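Local coordinates for protein beta-galactosidase (Trichoderma reesei, PDB 3OG2) that probably hydrolyses terminal non-reducing beta-D-galactose residues in beta-D-galactosides, as a glycoside hydrolase of family 35 built around a TIM barrel, at residues A[567-570]-A[571-574]. Numbering follows the deposited sequence.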
loop_
_atom_site.group_PDB
_atom_site.type_symbol
_atom_site.label_atom_id
_atom_site.label_comp_id
_atom_site.label_asym_id
_atom_site.label_seq_id
_atom_site.Cartn_x
_atom_site.Cartn_y
_atom_site.Cartn_z
ATOM N N GLY A 567 25.014 12.776 -13.561
ATOM C CA GLY A 567 24.378 13.912 -12.918
ATOM C C GLY A 567 23.320 13.455 -11.911
ATOM O O GLY A 567 23.122 12.303 -11.546
ATOM N N LYS A 568 22.597 14.459 -11.414
ATOM C CA LYS A 568 21.556 14.300 -10.456
ATOM C C LYS A 568 20.549 13.251 -10.933
ATOM O O LYS A 568 20.010 12.529 -10.067
ATOM C CB LYS A 568 20.767 15.607 -10.182
ATOM C CG LYS A 568 19.689 15.405 -9.097
ATOM C CD LYS A 568 18.931 16.636 -8.682
ATOM C CE LYS A 568 17.785 16.264 -7.732
ATOM N NZ LYS A 568 17.039 17.449 -7.289
ATOM N N GLN A 569 20.253 13.193 -12.218
ATOM C CA GLN A 569 19.223 12.269 -12.671
ATOM C C GLN A 569 19.834 10.959 -13.143
ATOM O O GLN A 569 19.196 10.222 -13.916
ATOM C CB GLN A 569 18.380 12.891 -13.802
ATOM C CG GLN A 569 17.948 14.331 -13.537
ATOM C CD GLN A 569 17.122 14.461 -12.272
ATOM O OE1 GLN A 569 16.375 13.565 -11.885
ATOM N NE2 GLN A 569 17.196 15.579 -11.586
ATOM N N SER A 570 21.025 10.605 -12.691
ATOM C CA SER A 570 21.723 9.437 -13.233
ATOM C C SER A 570 20.893 8.153 -13.094
ATOM O O SER A 570 20.969 7.272 -13.985
ATOM C CB SER A 570 23.068 9.229 -12.522
ATOM O OG SER A 570 22.892 9.056 -11.149
ATOM N N ALA A 571 20.113 7.988 -12.043
ATOM C CA ALA A 571 19.410 6.749 -11.825
ATOM C C ALA A 571 18.283 6.544 -12.850
ATOM O O ALA A 571 17.778 5.407 -12.963
ATOM C CB ALA A 571 18.793 6.675 -10.449
ATOM N N TYR A 572 17.891 7.583 -13.570
ATOM C CA TYR A 572 16.833 7.408 -14.585
ATOM C C TYR A 572 17.443 6.855 -15.855
ATOM O O TYR A 572 16.676 6.614 -16.822
ATOM C CB TYR A 572 16.126 8.756 -14.840
ATOM C CG TYR A 572 15.399 9.265 -13.617
ATOM C CD1 TYR A 572 16.008 10.079 -12.655
ATOM C CD2 TYR A 572 14.043 8.907 -13.434
ATOM C CE1 TYR A 572 15.301 10.507 -11.554
ATOM C CE2 TYR A 572 13.318 9.337 -12.329
ATOM C CZ TYR A 572 13.968 10.144 -11.379
ATOM O OH TYR A 572 13.274 10.597 -10.289
ATOM N N GLY A 573 18.760 6.567 -15.888
ATOM C CA GLY A 573 19.312 5.827 -16.990
ATOM C C GLY A 573 19.317 6.575 -18.300
ATOM O O GLY A 573 19.238 7.811 -18.350
ATOM N N SER A 574 19.405 5.809 -19.393
ATOM C CA SER A 574 19.588 6.459 -20.702
ATOM C C SER A 574 18.270 6.944 -21.300
ATOM O O SER A 574 18.287 7.850 -22.144
ATOM C CB SER A 574 20.281 5.542 -21.682
ATOM O OG SER A 574 19.450 4.387 -21.890
HETATM O O HOH W 1 19.250 9.908 -10.037
HETATM O O HOH W 2 14.317 13.259 -9.709
HETATM O O HOH W 3 19.914 9.726 -16.549
#
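A short 3-10 segment that includes S570 to Y572, in the loop between strands 558-559 and 583-585 of beta-galactosidase domain 3, brings Q569 and Y572 side by side. The type I turn G567-S570, with S570 N bonded to G567 O, runs straight into it. Water 1 stands in at the A571 step, and direct i to i+3 bonds then resume: Y572 N donates to Q569 O at 3.0 Å (N-H...O 158°), and G573 N to S570 O at 3.0 Å. G573 then leaves the turn with a positive phi, a backbone shape that glycine adopts readily.

The side chains of Q569 and Y572 point the same way. Q569 bends at chi2 (-59°), which folds its amide back alongside the ring: OE1 approaches Y572 CE1 obliquely at 3.3 Å, the two planes 37° apart, while Q569 CB lies 3.9 Å from Y572 CD1. Water 2 joins the polar ends, donating to Q569 OE1 at 3.0 Å and to Y572 OH at 2.9 Å. Beyond the loop, the Y572 hydroxyl hydrogen-bonds I109 O and its ring stacks with Y110, whereas Q569 NE2 and K568 NZ both bond G169 O; the turn is thereby tied to the catalytic barrel domain. Replacing Y572 with an alanine would probably leave I109 O and water 2 without the phenol, open a gap beside Y110 and let the Q569 amide turn more freely.

Two more waters bridge backbone atoms: water 1 links K568 O and A571 N, and water 3 donates to Q569 O and to G573 O. Q569 O thus receives two protons, one from Y572 N and one from water; K568 O and A571 N meet through solvent, and the side-chain ends of Q569 and Y572 are held by protein and water together.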